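Beta-lactamase Mb2281c (Mycobacterium bovis, PDB 3I7J) probably acts as a serine hydrolase of the beta-lactamase and penicillin-binding protein class, perhaps opening the beta-lactam ring of penicillin-like antibiotics. Local coordinates at residues 9-14 with 248-253. Residues are numbered along the deposited sequence; the frame is centred on the assembly and turned at random.
Sequences GWPVPA and TARDFG
At one end of two adjacent strands of the antiparallel sheet of this beta-lactamase fold, where Ala14 leads into strand 15-21 and Thr248 ends strand 242-248, the pairing of the two neighbouring strands runs on into their loops. Ala14 O receives the backbone N of Ala249 at 2.8 Å and also lies 3.2 Å from Thr248 CA, a CA-H...O contact, so one carbonyl meets two successive residues. Ala249 CB packs against the CB atoms of Pro13 and Ala14.

Beyond this point a side chain takes over from the backbone. Arg250 has CG anti to its backbone N (chi1 -173°) and stays extended as far as NE, carrying the guanidinium past Val12 to the inverse gamma turn centred on Pro11. There NH1 donates to Pro11 O over 2.7 Å; the nitrogen lies in the carbonyl plane of Pro11, on a lone pair, although the bond is bent (138° at the hydrogen) and the oxygen sits 26° out of the guanidinium plane. The same NH1 is 3.4 Å from Pro11 CG, which lies at the edge of the guanidinium. Nearer the backbone, Arg250 CB is 3.9 Å from Val12 CG1 and equally near Pro13 CD, a methyl and a ring carbon touching one methylene.

Thr248 divides its two branches. Its OG1 accepts from Arg250 N at 3.3 Å, closing an ST turn, and also hydrogen-bonds with Gly231 O, while CG2 meets the benzo edge of the Trp10 indole at CZ3 (3.9 Å), near the ring plane. The indole itself packs on Leu259, Trp260 and Ile263 of helix 256-271, and Trp255, just before that helix, makes a cation-pi contact with Arg250. The two loops thus meet at the ends of strands 15-21 and 242-248, adjacent inner strands of the sheet, with helix 256-271 packed against Trp10 and Pro11.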
ATOM      1  N   GLY A   9      -5.192   3.818  24.458  1.00 17.77           N
ATOM      2  CA  GLY A   9      -5.803   2.678  25.114  1.00 16.99           C
ATOM      3  C   GLY A   9      -5.614   1.382  24.353  1.00 23.91           C
ATOM      4  O   GLY A   9      -6.160   0.350  24.740  1.00 20.96           O
ATOM      5  N   TRP A  10      -4.842   1.424  23.269  1.00 25.27           N
ATOM      6  CA  TRP A  10      -4.597   0.223  22.469  1.00 21.95           C
ATOM      7  C   TRP A  10      -3.612  -0.716  23.142  1.00 18.90           C
ATOM      8  O   TRP A  10      -2.643  -0.280  23.764  1.00 22.08           O
ATOM      9  CB  TRP A  10      -4.059   0.597  21.084  1.00 25.82           C
ATOM     10  CG  TRP A  10      -5.115   0.978  20.090  1.00 20.27           C
ATOM     11  CD1 TRP A  10      -6.371   1.439  20.363  1.00 21.83           C
ATOM     12  CD2 TRP A  10      -4.982   0.995  18.664  1.00 22.75           C
ATOM     13  NE1 TRP A  10      -7.027   1.745  19.198  1.00 20.37           N
ATOM     14  CE2 TRP A  10      -6.198   1.484  18.138  1.00 23.14           C
ATOM     15  CE3 TRP A  10      -3.951   0.647  17.777  1.00 13.88           C
ATOM     16  CZ2 TRP A  10      -6.413   1.638  16.760  1.00 23.75           C
ATOM     17  CZ3 TRP A  10      -4.165   0.800  16.411  1.00 19.56           C
ATOM     18  CH2 TRP A  10      -5.388   1.291  15.916  1.00 16.66           C
ATOM     19  N   PRO A  11      -3.856  -2.027  23.030  1.00 16.18           N
ATOM     20  CA  PRO A  11      -2.983  -3.035  23.627  1.00 16.26           C
ATOM     21  C   PRO A  11      -1.738  -3.282  22.777  1.00 19.42           C
ATOM     22  O   PRO A  11      -1.510  -4.394  22.303  1.00 19.34           O
ATOM     23  CB  PRO A  11      -3.888  -4.260  23.702  1.00 15.22           C
ATOM     24  CG  PRO A  11      -4.709  -4.117  22.460  1.00 20.28           C
ATOM     25  CD  PRO A  11      -5.077  -2.649  22.484  1.00 12.40           C
ATOM     26  N   VAL A  12      -0.935  -2.240  22.588  1.00 18.13           N
ATOM     27  CA  VAL A  12       0.286  -2.335  21.798  1.00 21.53           C
ATOM     28  C   VAL A  12       1.435  -1.657  22.553  1.00 22.22           C
ATOM     29  O   VAL A  12       1.214  -0.725  23.313  1.00 28.62           O
ATOM     30  CB  VAL A  12       0.115  -1.630  20.435  1.00 19.26           C
ATOM     31  CG1 VAL A  12      -1.094  -2.193  19.710  1.00 13.58           C
ATOM     32  CG2 VAL A  12      -0.037  -0.130  20.648  1.00 14.00           C
ATOM     33  N   PRO A  13       2.679  -2.121  22.347  1.00 21.12           N
ATOM     34  CA  PRO A  13       3.859  -1.553  23.015  1.00 16.57           C
ATOM     35  C   PRO A  13       4.091  -0.083  22.655  1.00 25.02           C
ATOM     36  O   PRO A  13       4.662   0.674  23.438  1.00 19.05           O
ATOM     37  CB  PRO A  13       4.994  -2.454  22.531  1.00 21.70           C
ATOM     38  CG  PRO A  13       4.306  -3.769  22.277  1.00 17.85           C
ATOM     39  CD  PRO A  13       3.046  -3.319  21.570  1.00 20.95           C
ATOM     40  N   ALA A  14       3.650   0.306  21.463  1.00 21.01           N
ATOM     41  CA  ALA A  14       3.799   1.680  20.986  1.00 24.82           C
ATOM     42  C   ALA A  14       3.039   1.865  19.677  1.00 28.22           C
ATOM     43  O   ALA A  14       2.892   0.926  18.886  1.00 21.62           O
ATOM     44  CB  ALA A  14       5.276   2.016  20.776  1.00 18.46           C
ATOM     45  N   THR A 248       1.997   0.654  14.521  1.00 17.96           N
ATOM     46  CA  THR A 248       2.127   0.149  15.884  1.00 13.35           C
ATOM     47  C   THR A 248       3.253  -0.873  15.966  1.00 22.49           C
ATOM     48  O   THR A 248       3.714  -1.404  14.948  1.00 16.08           O
ATOM     49  CB  THR A 248       0.847  -0.552  16.385  1.00 15.47           C
ATOM     50  OG1 THR A 248       0.810  -1.903  15.900  1.00 18.48           O
ATOM     51  CG2 THR A 248      -0.392   0.192  15.914  1.00  8.48           C
ATOM     52  N   ALA A 249       3.683  -1.142  17.194  1.00 24.22           N
ATOM     53  CA  ALA A 249       4.752  -2.092  17.462  1.00 22.26           C
ATOM     54  C   ALA A 249       4.207  -3.463  17.859  1.00 22.71           C
ATOM     55  O   ALA A 249       4.817  -4.175  18.656  1.00 27.96           O
ATOM     56  CB  ALA A 249       5.659  -1.550  18.564  1.00 25.37           C
ATOM     57  N   ARG A 250       3.052  -3.825  17.315  1.00 19.28           N
ATOM     58  CA  ARG A 250       2.460  -5.127  17.599  1.00 14.03           C
ATOM     59  C   ARG A 250       1.968  -5.751  16.299  1.00 17.97           C
ATOM     60  O   ARG A 250       1.202  -5.136  15.557  1.00 20.26           O
ATOM     61  CB  ARG A 250       1.291  -5.004  18.577  1.00  9.49           C
ATOM     62  CG  ARG A 250       0.751  -6.358  19.025  1.00 16.27           C
ATOM     63  CD  ARG A 250      -0.403  -6.232  20.012  1.00 15.25           C
ATOM     64  NE  ARG A 250      -0.909  -7.544  20.395  1.00 18.39           N
ATOM     65  CZ  ARG A 250      -1.963  -7.746  21.178  1.00 20.42           C
ATOM     66  NH1 ARG A 250      -2.637  -6.718  21.676  1.00 27.56           N
ATOM     67  NH2 ARG A 250      -2.347  -8.983  21.463  1.00 15.64           N
ATOM     68  N   ASP A 251       2.410  -6.975  16.030  1.00 16.54           N
ATOM     69  CA  ASP A 251       2.013  -7.664  14.816  1.00 14.05           C
ATOM     70  C   ASP A 251       0.499  -7.809  14.723  1.00 14.84           C
ATOM     71  O   ASP A 251      -0.184  -7.933  15.737  1.00 13.22           O
ATOM     72  CB  ASP A 251       2.672  -9.047  14.740  1.00 20.44           C
ATOM     73  CG  ASP A 251       4.181  -8.971  14.603  1.00 19.65           C
ATOM     74  OD1 ASP A 251       4.691  -7.971  14.053  1.00 26.35           O
ATOM     75  OD2 ASP A 251       4.870  -9.919  15.037  1.00 29.64           O
ATOM     76  N   PHE A 252      -0.012  -7.779  13.495  1.00 13.49           N
ATOM     77  CA  PHE A 252      -1.440  -7.909  13.218  1.00 13.38           C
ATOM     78  C   PHE A 252      -2.016  -9.145  13.898  1.00 14.55           C
ATOM     79  O   PHE A 252      -1.362 -10.182  13.954  1.00 21.11           O
ATOM     80  CB  PHE A 252      -1.656  -8.027  11.714  1.00 12.57           C
ATOM     81  CG  PHE A 252      -3.094  -8.167  11.318  1.00 13.29           C
ATOM     82  CD1 PHE A 252      -3.938  -7.072  11.337  1.00 19.87           C
ATOM     83  CD2 PHE A 252      -3.606  -9.392  10.918  1.00 19.35           C
ATOM     84  CE1 PHE A 252      -5.278  -7.196  10.959  1.00 12.68           C
ATOM     85  CE2 PHE A 252      -4.946  -9.525  10.538  1.00 14.10           C
ATOM     86  CZ  PHE A 252      -5.775  -8.426  10.560  1.00 13.34           C
ATOM     87  N   GLY A 253      -3.245  -9.036  14.395  1.00 15.29           N
ATOM     88  CA  GLY A 253      -3.890 -10.159  15.060  1.00 16.38           C
ATOM     89  C   GLY A 253      -5.348  -9.843  15.360  1.00 24.51           C
ATOM     90  O   GLY A 253      -5.873  -8.839  14.877  1.00 23.89           O
TER